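Local coordinates for protein ORF10 (Moritella marina, PDB 6RIW) that probably catalyses carbon–carbon bond formation in polyunsaturated fatty acid synthesis, this chain being the ketosynthase–chain length factor didomain of a larger synthase protein, at residues Gly53-Phe58 / Arg592-Leu597; Leu122-Lys127 / Met229-Gly234; Ile781-Ala786 / Thr820-Ala825. One frame throughout, in Å; residues are numbered along the deposited sequence.

How the interactions relate
Followed from the N terminus, the chain first reaches the loop 53-58, which pairs with 592-597 in interaction 1 only after more than five hundred residues, so this contact ties one ketosynthase-like unit to the other. Interaction 2 is nested inside that span: the loop 122-127, after strand 115-120, packs on helix 228-237 within the N-terminal unit. The two are neighbours, their centres about 13 Å apart, with Met229 and Met233 of interaction 2 touching residues of interaction 1. Interaction 3 opens after both have closed, joining helix 776-790 to the end of helix 808-821 in the second unit, about 53 Å from interaction 1 and 43 Å from interaction 2, centre to centre.

Interaction 1 (Gly53-Phe58 / Arg592-Leu597); sequences GDTDKF and RGRVNL
Asp56 and Arg594 meet in a bidentate salt bridge, the tight heart of this contact. The guanidinium comes side-on and gives one nitrogen to each carboxylate oxygen: NE of Arg594 donates to OD1 of Asp56 at 2.9 Å, nearly straight at 167°, while NH2 of Arg594 reaches OD2 of Asp56 at 2.8 Å along a more bent path. The carboxylate lies at the guanidinium edge, but the two planes are turned 46° apart, so the pair is twisted rather than coplanar. Arginine suits the place because its side chain, extended from CG to NE, carries the charge from the helix to the loop. Asp56 takes the third position of the type II turn from Asp54 to Lys57 with positive phi (60°), and its CB points toward the helix. OD2 of Asp56 also pairs with Lys625, and NH1 of Arg594 with Asp626, so the buried charges form a network that probably favours their ionised forms. Beside the bridge, CG2 of Val595 packs next to OD1 of Asp56 at 3.7 Å, an apolar neighbour to one carboxylate oxygen. The looser side belongs to exposed Thr55, whose methyl CG2 merely approaches NH2 of Arg594 at 4.1 Å. With CG2 anti to the backbone N, the methyl is the branch that touches the arginine. Around this joint, helix 614-628 packs against Arg594 and Leu597, helix 129-148 against Arg592 and Leu597, and helix 228-237 against Phe58 and Arg592, placing the contact where a loop of the first ketosynthase-like unit meets helix 589-595 of the second.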
ATOM      1  N   GLY A  53      15.405  -1.994 -23.254  1.00 28.54           N
ATOM      2  CA  GLY A  53      14.458  -1.780 -24.326  1.00 30.93           C
ATOM      3  C   GLY A  53      13.788  -3.030 -24.857  1.00 31.92           C
ATOM      4  O   GLY A  53      12.863  -2.911 -25.671  1.00 35.74           O
ATOM      5  N   ASP A  54      14.206  -4.222 -24.417  1.00 28.94           N
ATOM      6  CA  ASP A  54      13.639  -5.468 -24.921  1.00 27.67           C
ATOM      7  C   ASP A  54      12.360  -5.816 -24.167  1.00 29.37           C
ATOM      8  O   ASP A  54      12.333  -5.807 -22.934  1.00 24.14           O
ATOM      9  CB  ASP A  54      14.651  -6.608 -24.794  1.00 28.28           C
ATOM     10  CG  ASP A  54      15.825  -6.458 -25.760  1.00 35.66           C
ATOM     11  OD1 ASP A  54      15.767  -5.562 -26.633  1.00 39.31           O
ATOM     12  OD2 ASP A  54      16.807  -7.228 -25.643  1.00 35.10           O
ATOM     13  N   THR A  55      11.310  -6.145 -24.912  1.00 27.99           N
ATOM     14  CA  THR A  55       9.991  -6.348 -24.314  1.00 29.41           C
ATOM     15  C   THR A  55       9.939  -7.627 -23.484  1.00 26.05           C
ATOM     16  O   THR A  55      10.444  -8.672 -23.901  1.00 24.05           O
ATOM     17  CB  THR A  55       8.926  -6.425 -25.409  1.00 32.58           C
ATOM     18  OG1 THR A  55       9.103  -5.351 -26.341  1.00 36.30           O
ATOM     19  CG2 THR A  55       7.541  -6.337 -24.798  1.00 28.92           C
ATOM     20  N   ASP A  56       9.276  -7.542 -22.326  1.00 26.26           N
ATOM     21  CA  ASP A  56       9.093  -8.665 -21.397  1.00 23.50           C
ATOM     22  C   ASP A  56      10.430  -9.221 -20.906  1.00 22.93           C
ATOM     23  O   ASP A  56      10.527 -10.403 -20.569  1.00 21.68           O
ATOM     24  CB  ASP A  56       8.245  -9.795 -21.998  1.00 22.46           C
ATOM     25  CG  ASP A  56       6.883  -9.315 -22.536  1.00 26.69           C
ATOM     26  OD1 ASP A  56       6.225  -8.455 -21.915  1.00 23.07           O
ATOM     27  OD2 ASP A  56       6.469  -9.809 -23.599  1.00 27.02           O
ATOM     28  N   LYS A  57      11.458  -8.364 -20.827  1.00 22.10           N
ATOM     29  CA  LYS A  57      12.782  -8.750 -20.352  1.00 21.61           C
ATOM     30  C   LYS A  57      13.292  -7.720 -19.349  1.00 22.32           C
ATOM     31  O   LYS A  57      12.974  -6.532 -19.444  1.00 24.36           O
ATOM     32  CB  LYS A  57      13.796  -8.850 -21.515  1.00 22.31           C
ATOM     33  CG  LYS A  57      13.383  -9.755 -22.637  1.00 22.73           C
ATOM     34  CD  LYS A  57      13.562 -11.209 -22.248  1.00 24.39           C
ATOM     35  CE  LYS A  57      13.355 -12.103 -23.462  1.00 25.77           C
ATOM     36  NZ  LYS A  57      13.200 -13.528 -23.083  1.00 34.58           N
ATOM     37  N   PHE A  58      14.082  -8.168 -18.376  1.00 21.35           N
ATOM     38  CA  PHE A  58      14.848  -7.208 -17.594  1.00 21.83           C
ATOM     39  C   PHE A  58      16.310  -7.254 -18.029  1.00 23.08           C
ATOM     40  O   PHE A  58      16.760  -8.230 -18.624  1.00 23.94           O
ATOM     41  CB  PHE A  58      14.708  -7.418 -16.069  1.00 24.81           C
ATOM     42  CG  PHE A  58      14.590  -8.847 -15.617  1.00 22.68           C
ATOM     43  CD1 PHE A  58      15.620  -9.741 -15.813  1.00 24.35           C
ATOM     44  CD2 PHE A  58      13.473  -9.262 -14.916  1.00 22.03           C
ATOM     45  CE1 PHE A  58      15.520 -11.048 -15.350  1.00 22.63           C
ATOM     46  CE2 PHE A  58      13.360 -10.561 -14.441  1.00 24.60           C
ATOM     47  CZ  PHE A  58      14.388 -11.462 -14.661  1.00 24.69           C
ATOM     48  N   ARG A 592       2.352 -10.332 -14.861  1.00 12.50           N
ATOM     49  CA  ARG A 592       3.148 -11.562 -14.906  1.00 13.10           C
ATOM     50  C   ARG A 592       2.385 -12.681 -15.614  1.00 13.18           C
ATOM     51  O   ARG A 592       2.997 -13.550 -16.254  1.00 13.01           O
ATOM     52  CB  ARG A 592       3.559 -12.001 -13.495  1.00 13.55           C
ATOM     53  CG  ARG A 592       4.463 -13.247 -13.535  1.00 14.90           C
ATOM     54  CD  ARG A 592       5.094 -13.600 -12.197  1.00 13.56           C
ATOM     55  NE  ARG A 592       5.859 -14.842 -12.365  1.00 14.73           N
ATOM     56  CZ  ARG A 592       6.866 -15.225 -11.583  1.00 16.32           C
ATOM     57  NH1 ARG A 592       7.240 -14.469 -10.566  1.00 16.45           N
ATOM     58  NH2 ARG A 592       7.502 -16.368 -11.828  1.00 13.81           N
ATOM     59  N   GLY A 593       1.055 -12.670 -15.521  1.00 11.70           N
ATOM     60  CA  GLY A 593       0.257 -13.595 -16.309  1.00 12.54           C
ATOM     61  C   GLY A 593       0.620 -13.567 -17.782  1.00 14.91           C
ATOM     62  O   GLY A 593       0.597 -14.601 -18.454  1.00 13.56           O
ATOM     63  N   ARG A 594       0.974 -12.390 -18.300  1.00 11.57           N
ATOM     64  CA  ARG A 594       1.484 -12.289 -19.670  1.00 13.60           C
ATOM     65  C   ARG A 594       2.958 -12.689 -19.758  1.00 14.84           C
ATOM     66  O   ARG A 594       3.350 -13.541 -20.569  1.00 12.41           O
ATOM     67  CB  ARG A 594       1.284 -10.855 -20.173  1.00 16.43           C
ATOM     68  CG  ARG A 594       2.052 -10.504 -21.455  1.00 16.52           C
ATOM     69  CD  ARG A 594       2.382  -9.012 -21.613  1.00 19.33           C
ATOM     70  NE  ARG A 594       3.416  -8.895 -22.644  1.00 20.93           N
ATOM     71  CZ  ARG A 594       3.176  -8.793 -23.947  1.00 20.58           C
ATOM     72  NH1 ARG A 594       1.933  -8.734 -24.388  1.00 17.92           N
ATOM     73  NH2 ARG A 594       4.192  -8.750 -24.809  1.00 22.13           N
ATOM     74  N   VAL A 595       3.790 -12.086 -18.929  1.00 11.13           N
ATOM     75  CA  VAL A 595       5.242 -12.196 -19.095  1.00 13.14           C
ATOM     76  C   VAL A 595       5.699 -13.646 -18.969  1.00 13.96           C
ATOM     77  O   VAL A 595       6.560 -14.119 -19.730  1.00 14.14           O
ATOM     78  CB  VAL A 595       5.945 -11.287 -18.076  1.00 14.90           C
ATOM     79  CG1 VAL A 595       7.395 -11.660 -17.940  1.00 17.30           C
ATOM     80  CG2 VAL A 595       5.766  -9.807 -18.478  1.00 17.08           C
ATOM     81  N   ASN A 596       5.098 -14.387 -18.044  1.00 12.71           N
ATOM     82  CA  ASN A 596       5.575 -15.734 -17.731  1.00 14.45           C
ATOM     83  C   ASN A 596       5.290 -16.728 -18.854  1.00 14.64           C
ATOM     84  O   ASN A 596       5.897 -17.809 -18.885  1.00 13.92           O
ATOM     85  CB  ASN A 596       4.934 -16.195 -16.422  1.00 12.49           C
ATOM     86  CG  ASN A 596       5.850 -17.061 -15.590  1.00 17.17           C
ATOM     87  OD1 ASN A 596       6.020 -16.820 -14.393  1.00 14.81           O
ATOM     88  ND2 ASN A 596       6.403 -18.120 -16.203  1.00 15.32           N
ATOM     89  N   LEU A 597       4.408 -16.380 -19.793  1.00 11.82           N
ATOM     90  CA  LEU A 597       4.138 -17.295 -20.893  1.00 15.05           C
ATOM     91  C   LEU A 597       5.386 -17.559 -21.740  1.00 15.92           C
ATOM     92  O   LEU A 597       5.405 -18.546 -22.471  1.00 17.11           O
ATOM     93  CB  LEU A 597       2.993 -16.768 -21.764  1.00 16.56           C
ATOM     94  CG  LEU A 597       1.630 -16.796 -21.054  1.00 11.99           C
ATOM     95  CD1 LEU A 597       0.568 -16.062 -21.902  1.00 16.38           C
ATOM     96  CD2 LEU A 597       1.206 -18.216 -20.822  1.00 15.14           C
TER

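Interaction 2 (Leu122-Lys127 / Met229-Gly234); sequences LSFPTK and MFVNMG
The rings of Phe124 and Phe230 form an edge-to-face pair, with the edge of Phe230 directed at the face of Phe124. Their centroids are 4.8 Å apart and the planes meet at 54°, a tilted T-shape in which CE1 of Phe230 stands over the centre of the Phe124 ring, 3.6 Å from its CD1. Pro125 takes a face of Phe230: its CD lies 3.9 Å from the Phe230 ring centroid and only 6° off the normal, a well-centred CH-pi contact. Val231 completes the shell at the rim of Phe124, where its CG2 is 4.2 Å from CD2 of Phe124. Phe230 reaches the loop because its CG is anti to the backbone N (chi1 -170°), swinging the ring out from the helix. Farther out, CD2 of Leu122 lies over the opposite face of Phe124, and Tyr637 meets the Phe230 ring. A backbone hydrogen bond joins Pro125 to Asp227, just ahead of the helical segment, and holds the loop beside it. The loop follows strand 115-120, and both partners belong to the N-terminal ketosynthase-like unit, of thiolase-like fold. No hydrogen bond crosses between the two segments; what joins them is the ring pair, aliphatic packing and proline's C-H groups offered to the pi face.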
ATOM      1  N   LEU A 122       4.607  -2.277   0.146  1.00 17.12           N
ATOM      2  CA  LEU A 122       4.285  -2.170  -1.280  1.00 17.19           C
ATOM      3  C   LEU A 122       2.926  -2.792  -1.580  1.00 18.86           C
ATOM      4  O   LEU A 122       2.572  -3.834  -1.027  1.00 22.37           O
ATOM      5  CB  LEU A 122       5.343  -2.900  -2.121  1.00 17.88           C
ATOM      6  CG  LEU A 122       6.717  -2.247  -2.193  1.00 20.85           C
ATOM      7  CD1 LEU A 122       7.801  -3.225  -2.681  1.00 18.53           C
ATOM      8  CD2 LEU A 122       6.643  -1.016  -3.094  1.00 23.29           C
ATOM      9  N   SER A 123       2.171  -2.169  -2.484  1.00 16.51           N
ATOM     10  CA  SER A 123       0.924  -2.752  -2.970  1.00 16.97           C
ATOM     11  C   SER A 123       1.146  -3.552  -4.242  1.00 19.11           C
ATOM     12  O   SER A 123       0.381  -3.399  -5.198  1.00 18.01           O
ATOM     13  CB  SER A 123      -0.108  -1.644  -3.202  1.00 18.85           C
ATOM     14  OG  SER A 123      -0.522  -1.099  -1.962  1.00 24.82           O
ATOM     15  N   PHE A 124       2.196  -4.382  -4.288  1.00 15.16           N
ATOM     16  CA  PHE A 124       2.547  -5.173  -5.469  1.00 14.92           C
ATOM     17  C   PHE A 124       2.227  -6.645  -5.256  1.00 14.26           C
ATOM     18  O   PHE A 124       2.229  -7.124  -4.120  1.00 14.17           O
ATOM     19  CB  PHE A 124       4.047  -5.098  -5.748  1.00 14.74           C
ATOM     20  CG  PHE A 124       4.537  -3.783  -6.297  1.00 18.62           C
ATOM     21  CD1 PHE A 124       3.668  -2.793  -6.703  1.00 21.38           C
ATOM     22  CD2 PHE A 124       5.906  -3.574  -6.407  1.00 18.85           C
ATOM     23  CE1 PHE A 124       4.159  -1.604  -7.217  1.00 21.44           C
ATOM     24  CE2 PHE A 124       6.407  -2.394  -6.919  1.00 23.78           C
ATOM     25  CZ  PHE A 124       5.522  -1.407  -7.331  1.00 21.47           C
ATOM     26  N   PRO A 125       2.052  -7.412  -6.332  1.00 12.89           N
ATOM     27  CA  PRO A 125       1.968  -8.875  -6.199  1.00 13.12           C
ATOM     28  C   PRO A 125       3.163  -9.411  -5.422  1.00 13.00           C
ATOM     29  O   PRO A 125       4.270  -8.879  -5.515  1.00 12.23           O
ATOM     30  CB  PRO A 125       1.991  -9.371  -7.644  1.00 12.50           C
ATOM     31  CG  PRO A 125       1.370  -8.188  -8.460  1.00 14.00           C
ATOM     32  CD  PRO A 125       1.853  -6.942  -7.716  1.00 13.14           C
ATOM     33  N   THR A 126       2.933 -10.489  -4.683  1.00 13.16           N
ATOM     34  CA  THR A 126       4.000 -11.190  -3.983  1.00 11.44           C
ATOM     35  C   THR A 126       4.204 -12.557  -4.618  1.00 12.87           C
ATOM     36  O   THR A 126       3.437 -12.999  -5.483  1.00 11.26           O
ATOM     37  CB  THR A 126       3.699 -11.361  -2.492  1.00 14.05           C
ATOM     38  OG1 THR A 126       2.600 -12.266  -2.329  1.00 13.38           O
ATOM     39  CG2 THR A 126       3.391 -10.006  -1.808  1.00 13.25           C
ATOM     40  N   LYS A 127       5.252 -13.255  -4.166  1.00 11.35           N
ATOM     41  CA  LYS A 127       5.489 -14.578  -4.729  1.00 13.57           C
ATOM     42  C   LYS A 127       4.331 -15.520  -4.417  1.00 15.98           C
ATOM     43  O   LYS A 127       3.996 -16.379  -5.242  1.00 14.89           O
ATOM     44  CB  LYS A 127       6.822 -15.137  -4.211  1.00 13.48           C
ATOM     45  CG  LYS A 127       8.027 -14.263  -4.578  1.00 14.36           C
ATOM     46  CD  LYS A 127       9.352 -14.972  -4.190  1.00 18.04           C
ATOM     47  CE  LYS A 127       9.467 -15.090  -2.658  1.00 19.75           C
ATOM     48  NZ  LYS A 127       9.582 -13.754  -1.942  1.00 18.02           N
ATOM     49  N   MET A 229      10.220 -10.487  -9.857  1.00 16.03           N
ATOM     50  CA  MET A 229      10.033 -10.331 -11.297  1.00 16.08           C
ATOM     51  C   MET A 229       9.217  -9.085 -11.609  1.00 18.53           C
ATOM     52  O   MET A 229       9.523  -8.356 -12.565  1.00 16.65           O
ATOM     53  CB  MET A 229       9.365 -11.566 -11.902  1.00 18.83           C
ATOM     54  CG  MET A 229       9.149 -11.420 -13.404  1.00 19.23           C
ATOM     55  SD  MET A 229       8.167 -12.740 -14.140  1.00 25.10           S
ATOM     56  CE  MET A 229       9.313 -14.094 -13.928  1.00 21.69           C
ATOM     57  N   PHE A 230       8.189  -8.811 -10.798  1.00 17.21           N
ATOM     58  CA  PHE A 230       7.386  -7.606 -10.976  1.00 16.96           C
ATOM     59  C   PHE A 230       8.220  -6.359 -10.739  1.00 15.79           C
ATOM     60  O   PHE A 230       8.119  -5.381 -11.496  1.00 15.42           O
ATOM     61  CB  PHE A 230       6.197  -7.642 -10.012  1.00 14.69           C
ATOM     62  CG  PHE A 230       5.164  -6.568 -10.263  1.00 14.39           C
ATOM     63  CD1 PHE A 230       5.270  -5.324  -9.655  1.00 18.66           C
ATOM     64  CD2 PHE A 230       4.077  -6.824 -11.087  1.00 16.55           C
ATOM     65  CE1 PHE A 230       4.313  -4.326  -9.886  1.00 16.10           C
ATOM     66  CE2 PHE A 230       3.109  -5.851 -11.321  1.00 17.99           C
ATOM     67  CZ  PHE A 230       3.233  -4.595 -10.721  1.00 17.16           C
ATOM     68  N   VAL A 231       9.076  -6.390  -9.703  1.00 13.28           N
ATOM     69  CA  VAL A 231       9.925  -5.244  -9.377  1.00 14.74           C
ATOM     70  C   VAL A 231      10.940  -4.989 -10.486  1.00 17.30           C
ATOM     71  O   VAL A 231      11.171  -3.842 -10.909  1.00 17.34           O
ATOM     72  CB  VAL A 231      10.633  -5.482  -8.034  1.00 17.27           C
ATOM     73  CG1 VAL A 231      11.705  -4.419  -7.809  1.00 17.49           C
ATOM     74  CG2 VAL A 231       9.606  -5.493  -6.901  1.00 15.84           C
ATOM     75  N   ASN A 232      11.602  -6.043 -10.937  1.00 15.38           N
ATOM     76  CA  ASN A 232      12.708  -5.846 -11.862  1.00 16.86           C
ATOM     77  C   ASN A 232      12.218  -5.513 -13.264  1.00 18.56           C
ATOM     78  O   ASN A 232      12.882  -4.762 -13.990  1.00 18.36           O
ATOM     79  CB  ASN A 232      13.595  -7.095 -11.865  1.00 20.79           C
ATOM     80  CG  ASN A 232      14.486  -7.177 -10.636  1.00 27.16           C
ATOM     81  OD1 ASN A 232      14.119  -6.722  -9.535  1.00 27.66           O
ATOM     82  ND2 ASN A 232      15.684  -7.727 -10.818  1.00 31.43           N
ATOM     83  N   MET A 233      11.075  -6.059 -13.674  1.00 18.61           N
ATOM     84  CA  MET A 233      10.464  -5.605 -14.919  1.00 18.57           C
ATOM     85  C   MET A 233      10.135  -4.120 -14.853  1.00 19.42           C
ATOM     86  O   MET A 233      10.310  -3.388 -15.838  1.00 18.34           O
ATOM     87  CB  MET A 233       9.202  -6.422 -15.227  1.00 19.23           C
ATOM     88  CG  MET A 233       9.482  -7.857 -15.631  1.00 21.83           C
ATOM     89  SD  MET A 233      10.437  -8.001 -17.173  1.00 26.80           S
ATOM     90  CE  MET A 233      10.761  -9.774 -17.192  1.00 20.60           C
ATOM     91  N   GLY A 234       9.679  -3.647 -13.690  1.00 19.51           N
ATOM     92  CA  GLY A 234       9.381  -2.230 -13.552  1.00 19.61           C
ATOM     93  C   GLY A 234      10.616  -1.356 -13.685  1.00 18.72           C
ATOM     94  O   GLY A 234      10.635  -0.388 -14.451  1.00 19.17           O
TER

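Interaction 3 (Ile781-Ala786 / Thr820-Ala825); sequences IAADKA and TLYPSA
Ala783 and Leu821 make the principal touch between helix 776-790 and the end of helix 808-821. Along the first segment, Ile781 points away from the partner, and Ala782 is turned to the strands beneath, lying on Ala771, Cys877 and His879. Ala783 comes next, with its CB pointing toward the second segment. That methyl fits against the fork of Leu821, 3.5 Å from CD1 of Leu821 and 4.0 Å from its CD2. Leucine suits the position because it spreads two methyls over a single small one, and the brevity of alanine lets the branch come close to the helix. The CG of Leu821 stands anti to the carbonyl carbon, beside the backbone N (chi1 -77°), carrying both methyls toward Ala783. On another side of the same methyl is the hydroxyl of Tyr822, whose OH is 4.0 Å from CB of Ala783; the OH of this buried tyrosine is hydrogen-bonded to His879. Tyr822 is the first residue to leave helical backbone angles and it opens a type I turn to Ala825, so the chain changes course there while its ring turns back toward the first helix. Within its own segment, CB of Leu821 lies 3.6 Å above the Tyr822 ring plane, offset to the rim. Asp784 and Lys785 follow at exposed positions, as suits charged residues, with NZ of Lys785 hydrogen-bonded to Phe770 O. Ala786 has its CB directed toward the partner but stays short of contact, resting on Ser769 and His879. The end of helix 808-821 thus meets the flank of helix 776-790 in the second ketosynthase-like unit, helix 776-790 lying against strands 763-772 and 876-884, while Tyr822 packs on strand 797-801.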
ATOM      1  N   ILE A 781     -17.743  -2.386  22.651  1.00 16.33           N
ATOM      2  CA  ILE A 781     -16.635  -1.629  23.227  1.00 18.86           C
ATOM      3  C   ILE A 781     -16.298  -0.432  22.354  1.00 20.17           C
ATOM      4  O   ILE A 781     -16.106   0.692  22.850  1.00 17.75           O
ATOM      5  CB  ILE A 781     -15.404  -2.528  23.425  1.00 17.53           C
ATOM      6  CG1 ILE A 781     -15.625  -3.479  24.608  1.00 18.69           C
ATOM      7  CG2 ILE A 781     -14.161  -1.661  23.631  1.00 20.42           C
ATOM      8  CD1 ILE A 781     -14.551  -4.548  24.731  1.00 23.77           C
ATOM      9  N   ALA A 782     -16.199  -0.659  21.037  1.00 13.94           N
ATOM     10  CA  ALA A 782     -15.929   0.439  20.121  1.00 15.08           C
ATOM     11  C   ALA A 782     -17.064   1.445  20.118  1.00 16.91           C
ATOM     12  O   ALA A 782     -16.828   2.656  20.059  1.00 13.62           O
ATOM     13  CB  ALA A 782     -15.682  -0.105  18.707  1.00 15.36           C
ATOM     14  N   ALA A 783     -18.316   0.969  20.147  1.00 14.84           N
ATOM     15  CA  ALA A 783     -19.443   1.893  20.158  1.00 18.83           C
ATOM     16  C   ALA A 783     -19.433   2.773  21.411  1.00 16.24           C
ATOM     17  O   ALA A 783     -19.696   3.982  21.337  1.00 15.56           O
ATOM     18  CB  ALA A 783     -20.747   1.104  20.059  1.00 17.02           C
ATOM     19  N   ASP A 784     -19.170   2.175  22.571  1.00 16.67           N
ATOM     20  CA  ASP A 784     -19.123   2.957  23.804  1.00 23.39           C
ATOM     21  C   ASP A 784     -18.035   4.023  23.738  1.00 21.73           C
ATOM     22  O   ASP A 784     -18.228   5.158  24.205  1.00 17.95           O
ATOM     23  CB  ASP A 784     -18.897   2.039  24.999  1.00 23.62           C
ATOM     24  CG  ASP A 784     -18.724   2.817  26.305  1.00 34.91           C
ATOM     25  OD1 ASP A 784     -19.649   3.585  26.670  1.00 39.33           O
ATOM     26  OD2 ASP A 784     -17.658   2.684  26.953  1.00 36.79           O
ATOM     27  N   LYS A 785     -16.872   3.672  23.186  1.00 18.72           N
ATOM     28  CA  LYS A 785     -15.818   4.673  23.051  1.00 19.90           C
ATOM     29  C   LYS A 785     -16.270   5.806  22.148  1.00 17.94           C
ATOM     30  O   LYS A 785     -16.018   6.982  22.433  1.00 19.39           O
ATOM     31  CB  LYS A 785     -14.539   4.057  22.474  1.00 16.27           C
ATOM     32  CG  LYS A 785     -13.832   3.016  23.314  1.00 21.71           C
ATOM     33  CD  LYS A 785     -12.530   2.641  22.608  1.00 24.83           C
ATOM     34  CE  LYS A 785     -11.942   1.361  23.149  1.00 30.40           C
ATOM     35  NZ  LYS A 785     -10.689   0.992  22.404  1.00 31.17           N
ATOM     36  N   ALA A 786     -16.924   5.469  21.032  1.00 16.57           N
ATOM     37  CA  ALA A 786     -17.277   6.491  20.063  1.00 15.29           C
ATOM     38  C   ALA A 786     -18.388   7.385  20.593  1.00 18.77           C
ATOM     39  O   ALA A 786     -18.380   8.602  20.358  1.00 16.06           O
ATOM     40  CB  ALA A 786     -17.672   5.831  18.734  1.00 14.53           C
ATOM     41  N   THR A 820     -29.003  -4.296  20.474  1.00 19.54           N
ATOM     42  CA  THR A 820     -28.788  -4.111  21.906  1.00 26.12           C
ATOM     43  C   THR A 820     -28.324  -2.694  22.225  1.00 28.27           C
ATOM     44  O   THR A 820     -28.813  -2.071  23.175  1.00 23.57           O
ATOM     45  CB  THR A 820     -27.761  -5.127  22.401  1.00 27.96           C
ATOM     46  OG1 THR A 820     -28.249  -6.448  22.124  1.00 32.04           O
ATOM     47  CG2 THR A 820     -27.513  -4.973  23.885  1.00 27.95           C
ATOM     48  N   LEU A 821     -27.364  -2.182  21.452  1.00 21.32           N
ATOM     49  CA  LEU A 821     -26.872  -0.823  21.657  1.00 23.59           C
ATOM     50  C   LEU A 821     -27.954   0.206  21.382  1.00 22.14           C
ATOM     51  O   LEU A 821     -28.102   1.181  22.127  1.00 20.90           O
ATOM     52  CB  LEU A 821     -25.678  -0.557  20.735  1.00 20.68           C
ATOM     53  CG  LEU A 821     -24.356  -1.170  21.183  1.00 20.69           C
ATOM     54  CD1 LEU A 821     -23.367  -1.290  20.012  1.00 18.66           C
ATOM     55  CD2 LEU A 821     -23.752  -0.347  22.316  1.00 20.27           C
ATOM     56  N   TYR A 822     -28.707   0.005  20.312  1.00 18.53           N
ATOM     57  CA  TYR A 822     -29.565   1.030  19.724  1.00 21.03           C
ATOM     58  C   TYR A 822     -30.946   0.443  19.468  1.00 22.53           C
ATOM     59  O   TYR A 822     -31.374   0.318  18.312  1.00 22.28           O
ATOM     60  CB  TYR A 822     -28.963   1.541  18.415  1.00 18.03           C
ATOM     61  CG  TYR A 822     -27.533   2.039  18.480  1.00 21.14           C
ATOM     62  CD1 TYR A 822     -27.213   3.185  19.198  1.00 19.39           C
ATOM     63  CD2 TYR A 822     -26.503   1.392  17.769  1.00 19.69           C
ATOM     64  CE1 TYR A 822     -25.909   3.677  19.237  1.00 19.58           C
ATOM     65  CE2 TYR A 822     -25.193   1.864  17.814  1.00 18.61           C
ATOM     66  CZ  TYR A 822     -24.906   3.023  18.539  1.00 17.60           C
ATOM     67  OH  TYR A 822     -23.619   3.526  18.597  1.00 17.91           O
ATOM     68  N   PRO A 823     -31.682   0.083  20.530  1.00 23.32           N
ATOM     69  CA  PRO A 823     -32.932  -0.681  20.333  1.00 24.86           C
ATOM     70  C   PRO A 823     -34.008   0.066  19.569  1.00 23.49           C
ATOM     71  O   PRO A 823     -34.849  -0.575  18.928  1.00 26.75           O
ATOM     72  CB  PRO A 823     -33.381  -1.001  21.770  1.00 25.27           C
ATOM     73  CG  PRO A 823     -32.741   0.035  22.602  1.00 26.26           C
ATOM     74  CD  PRO A 823     -31.398   0.324  21.949  1.00 21.54           C
ATOM     75  N   SER A 824     -34.001   1.395  19.585  1.00 23.58           N
ATOM     76  CA  SER A 824     -35.023   2.155  18.886  1.00 27.92           C
ATOM     77  C   SER A 824     -34.585   2.648  17.507  1.00 28.90           C
ATOM     78  O   SER A 824     -35.384   3.289  16.815  1.00 27.79           O
ATOM     79  CB  SER A 824     -35.478   3.337  19.759  1.00 31.38           C
ATOM     80  OG  SER A 824     -34.500   4.356  19.798  1.00 34.72           O
ATOM     81  N   ALA A 825     -33.365   2.341  17.067  1.00 22.49           N
ATOM     82  CA  ALA A 825     -32.864   2.867  15.801  1.00 23.28           C
ATOM     83  C   ALA A 825     -33.034   1.853  14.673  1.00 22.51           C
ATOM     84  O   ALA A 825     -32.803   0.659  14.861  1.00 24.56           O
ATOM     85  CB  ALA A 825     -31.391   3.255  15.937  1.00 22.33           C
TER